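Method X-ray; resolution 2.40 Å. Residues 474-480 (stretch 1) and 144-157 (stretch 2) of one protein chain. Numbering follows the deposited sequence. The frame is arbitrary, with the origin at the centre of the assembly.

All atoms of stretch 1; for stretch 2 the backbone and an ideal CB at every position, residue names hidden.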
# COMPACT_ATOMS: atom_id res chain seq x y z
N LEU A 474 10.39 19.99 -21.65
CA LEU A 474 10.23 19.15 -20.47
C LEU A 474 11.04 19.63 -19.28
O LEU A 474 10.47 19.81 -18.19
CB LEU A 474 10.62 17.70 -20.81
CG LEU A 474 9.77 16.98 -21.86
CD1 LEU A 474 10.29 15.57 -22.09
CD2 LEU A 474 8.30 16.96 -21.45
N TYR A 475 12.34 19.85 -19.45
CA TYR A 475 13.19 20.27 -18.34
C TYR A 475 14.20 21.29 -18.84
O TYR A 475 14.54 21.34 -20.02
CB TYR A 475 13.93 19.09 -17.71
CG TYR A 475 13.04 18.00 -17.17
CD1 TYR A 475 12.57 16.98 -17.99
CD2 TYR A 475 12.68 17.98 -15.83
CE1 TYR A 475 11.76 15.98 -17.49
CE2 TYR A 475 11.87 16.98 -15.32
CZ TYR A 475 11.41 15.99 -16.15
OH TYR A 475 10.61 14.99 -15.65
N SER A 476 14.68 22.11 -17.91
CA SER A 476 15.70 23.11 -18.19
C SER A 476 16.91 22.89 -17.29
O SER A 476 16.79 22.35 -16.18
CB SER A 476 15.15 24.54 -17.99
OG SER A 476 14.74 24.75 -16.65
N VAL A 477 18.08 23.29 -17.78
CA VAL A 477 19.32 23.24 -17.03
C VAL A 477 20.01 24.60 -17.16
O VAL A 477 20.19 25.10 -18.27
CB VAL A 477 20.26 22.12 -17.52
CG1 VAL A 477 21.51 22.06 -16.66
CG2 VAL A 477 19.53 20.78 -17.50
N SER A 478 20.39 25.18 -16.03
CA SER A 478 20.98 26.52 -16.03
C SER A 478 22.03 26.63 -14.94
O SER A 478 21.91 26.01 -13.87
CB SER A 478 19.90 27.60 -15.84
OG SER A 478 19.22 27.42 -14.61
N ALA A 479 23.06 27.43 -15.21
CA ALA A 479 24.17 27.63 -14.29
C ALA A 479 24.23 29.10 -13.88
O ALA A 479 23.97 29.99 -14.70
CB ALA A 479 25.50 27.21 -14.93
N TRP A 480 24.58 29.35 -12.62
CA TRP A 480 24.53 30.69 -12.06
C TRP A 480 25.71 30.92 -11.13
O TRP A 480 26.19 30.00 -10.46
CB TRP A 480 23.22 30.91 -11.29
CG TRP A 480 22.01 30.53 -12.09
CD1 TRP A 480 21.45 29.28 -12.18
CD2 TRP A 480 21.22 31.38 -12.91
NE1 TRP A 480 20.36 29.32 -13.01
CE2 TRP A 480 20.19 30.59 -13.48
CE3 TRP A 480 21.27 32.74 -13.23
CZ2 TRP A 480 19.24 31.12 -14.34
CZ3 TRP A 480 20.32 33.26 -14.09
CH2 TRP A 480 19.32 32.45 -14.63
N UNK A 144 16.56 10.13 -20.77
CA UNK A 144 17.87 10.79 -20.80
C UNK A 144 17.94 12.10 -20.02
O UNK A 144 18.94 12.81 -20.14
CB UNK A 144 18.26 11.06 -22.25
N UNK A 145 16.90 12.42 -19.24
CA UNK A 145 16.84 13.72 -18.58
C UNK A 145 18.01 13.90 -17.62
O UNK A 145 18.75 14.88 -17.68
CB UNK A 145 15.52 13.88 -17.83
N UNK A 146 18.19 12.93 -16.71
CA UNK A 146 19.20 13.08 -15.67
C UNK A 146 20.61 12.97 -16.23
O UNK A 146 21.52 13.68 -15.77
CB UNK A 146 18.99 12.03 -14.58
N UNK A 147 20.82 12.10 -17.21
CA UNK A 147 22.14 11.98 -17.82
C UNK A 147 22.58 13.29 -18.47
O UNK A 147 23.74 13.69 -18.34
CB UNK A 147 22.14 10.86 -18.86
N UNK A 148 21.66 13.96 -19.17
CA UNK A 148 21.98 15.25 -19.76
C UNK A 148 22.24 16.29 -18.68
O UNK A 148 23.21 17.04 -18.74
CB UNK A 148 20.85 15.71 -20.68
N UNK A 149 21.36 16.33 -17.67
CA UNK A 149 21.54 17.26 -16.56
C UNK A 149 22.88 17.03 -15.87
O UNK A 149 23.65 17.97 -15.66
CB UNK A 149 20.40 17.12 -15.55
N UNK A 150 23.18 15.77 -15.52
CA UNK A 150 24.44 15.47 -14.85
C UNK A 150 25.64 15.88 -15.69
O UNK A 150 26.60 16.46 -15.18
CB UNK A 150 24.52 13.98 -14.52
N UNK A 151 25.60 15.58 -16.99
CA UNK A 151 26.71 15.93 -17.87
C UNK A 151 26.92 17.44 -17.91
O UNK A 151 28.04 17.93 -17.77
CB UNK A 151 26.46 15.39 -19.28
N UNK A 152 25.83 18.20 -18.09
CA UNK A 152 25.95 19.65 -18.22
C UNK A 152 26.39 20.29 -16.91
O UNK A 152 27.24 21.19 -16.91
CB UNK A 152 24.62 20.25 -18.68
N UNK A 153 25.84 19.83 -15.78
CA UNK A 153 26.18 20.45 -14.50
C UNK A 153 27.60 20.09 -14.07
O UNK A 153 28.30 20.91 -13.47
CB UNK A 153 25.18 20.02 -13.42
N UNK A 154 28.04 18.85 -14.35
CA UNK A 154 29.41 18.48 -14.01
C UNK A 154 30.42 19.29 -14.81
O UNK A 154 31.46 19.69 -14.28
CB UNK A 154 29.63 16.99 -14.25
N UNK A 155 30.13 19.55 -16.09
CA UNK A 155 31.01 20.40 -16.89
C UNK A 155 31.07 21.82 -16.32
O UNK A 155 32.14 22.42 -16.24
CB UNK A 155 30.54 20.44 -18.34
N UNK A 156 29.91 22.36 -15.93
CA UNK A 156 29.88 23.70 -15.36
C UNK A 156 30.66 23.76 -14.05
O UNK A 156 31.34 24.76 -13.76
CB UNK A 156 28.43 24.15 -15.13
N UNK A 157 30.58 22.70 -13.24
CA UNK A 157 31.32 22.66 -11.99
C UNK A 157 32.82 22.56 -12.26
O UNK A 157 33.62 23.31 -11.68
CB UNK A 157 30.85 21.49 -11.13

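The helix 145-157 runs nearly parallel to the strand 474-480, with 8° between their N-to-C directions and 9.0 Å between axes at closest approach. Alternate strand residues Tyr-475, Val-477 and Ala-479 point toward it and offer carbon; no hydrogen bond crosses the contact.

Position 144, with phi/psi of -89/10, is at the N-cap, and its ideal CB has nothing of the strand within 5.5 Å. Many residues would suit. It is Pro-144, whose O accepts the first helical hydrogen bond, from N of position 148 (3.1 Å).

At 145 CA-to-CB points toward the strand, and the ideal CB lies 4.3 Å from Tyr-475 CD1, close to a flat aromatic surface. An aliphatic side chain, branched or not, would suit. Ile-145 places CG2 over one face of the ring, 3.7 Å from the ring centroid and 21° off its normal, a CH-pi contact; the closest pair is Ile-145 CG2 to Tyr-475 CD1, at 3.4 Å.

The strand sets no demand at 146 and 147, both out of its reach; Leu-146 and Lys-147 occupy them. Position 148 points toward the strand, yet its ideal CB has no strand atom within 5.5 Å, so size is weakly restricted from this side. Val-148 is there, and its nearest side-chain approach is CG1 to Val-477 CG2, at 5.4 Å.

Position 149 lies where the backbones come close, its CA 6.4 Å from that of Val-477. The ideal CB points sideways, 4.2 Å from Val-477 CG2; Gly, Ala or Ser would be plausible. In Ser-149, CA and CB each lie 4.2 Å from Val-477 CG2, while OG, with chi1 t, is hydrogen-bonded elsewhere in the structure.

Position 150 points away and 151 is out of reach, leaving the choice open; they are Tyr-150 and Leu-151.

At 152 the ideal CB points toward the strand and sits 4.1 Å from Val-477 CG1, favouring an apolar residue. Leu-152 makes its closest contact through CB, 4.1 Å from Val-477 CG1. Position 153 points sideways, its ideal CB 5.3 Å from Val-477 CG1, with space for a small or beta-branched residue. Thr-153 brings CG2 to 4.0 Å from Val-477 CG1; its OG1 lies 2.9 Å from Ser-149 O, within hydrogen-bonding range of the preceding helical turn.

Positions 154 and 155 are out of reach and hold Asn-154 and Arg-155. At 156 CB points toward the strand, 4.2 Å from Ala-479 CB, with the CA atoms 7.0 Å apart. A small apolar residue fits readily, and Ala-156 makes this methyl-to-methyl contact. Position 157, again out of reach, is Ile-157.

Stretch 2, residues 144-157: PILKVSYLLTNRAI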
# COMPACT_ATOMS: atom_id res chain seq x y z
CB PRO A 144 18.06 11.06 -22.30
CG PRO A 144 16.67 11.36 -22.77
CD PRO A 144 15.74 10.48 -21.95
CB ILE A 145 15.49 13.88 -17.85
CG1 ILE A 145 14.32 13.65 -18.81
CG2 ILE A 145 15.42 15.25 -17.18
CD1 ILE A 145 14.32 14.57 -20.01
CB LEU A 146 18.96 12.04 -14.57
CG LEU A 146 17.77 12.32 -13.66
CD1 LEU A 146 17.59 11.20 -12.65
CD2 LEU A 146 17.96 13.65 -12.95
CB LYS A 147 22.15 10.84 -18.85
CG LYS A 147 21.99 9.45 -18.26
CD LYS A 147 21.73 8.44 -19.37
CE LYS A 147 21.44 7.04 -18.82
NZ LYS A 147 22.68 6.24 -18.65
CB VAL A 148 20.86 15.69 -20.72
CG1 VAL A 148 21.06 17.14 -21.14
CG2 VAL A 148 20.80 14.79 -21.94
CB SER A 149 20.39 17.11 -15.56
OG SER A 149 20.57 17.93 -14.43
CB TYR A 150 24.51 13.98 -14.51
CG TYR A 150 23.49 13.53 -13.49
CD1 TYR A 150 22.86 14.44 -12.65
CD2 TYR A 150 23.16 12.18 -13.35
CE1 TYR A 150 21.93 14.03 -11.71
CE2 TYR A 150 22.24 11.76 -12.42
CZ TYR A 150 21.62 12.69 -11.60
OH TYR A 150 20.70 12.27 -10.67
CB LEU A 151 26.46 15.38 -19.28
CG LEU A 151 27.60 15.32 -20.30
CD1 LEU A 151 27.24 14.33 -21.40
CD2 LEU A 151 27.91 16.68 -20.91
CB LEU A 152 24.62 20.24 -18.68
CG LEU A 152 24.23 19.96 -20.14
CD1 LEU A 152 22.80 20.43 -20.42
CD2 LEU A 152 25.22 20.63 -21.08
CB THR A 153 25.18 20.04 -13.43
OG1 THR A 153 25.20 18.61 -13.27
CG2 THR A 153 23.77 20.47 -13.82
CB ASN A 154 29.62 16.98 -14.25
CG ASN A 154 28.94 16.12 -13.20
OD1 ASN A 154 28.47 16.62 -12.18
ND2 ASN A 154 28.89 14.82 -13.44
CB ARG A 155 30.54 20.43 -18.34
CG ARG A 155 30.96 19.21 -19.15
CD ARG A 155 32.40 19.33 -19.61
NE ARG A 155 33.23 18.24 -19.10
CZ ARG A 155 33.28 17.02 -19.63
NH1 ARG A 155 32.53 16.73 -20.69
NH2 ARG A 155 34.06 16.10 -19.10
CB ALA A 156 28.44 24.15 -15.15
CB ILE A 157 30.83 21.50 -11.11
CG1 ILE A 157 29.46 21.82 -10.52
CG2 ILE A 157 31.84 21.19 -10.01
CD1 ILE A 157 28.77 20.63 -9.88
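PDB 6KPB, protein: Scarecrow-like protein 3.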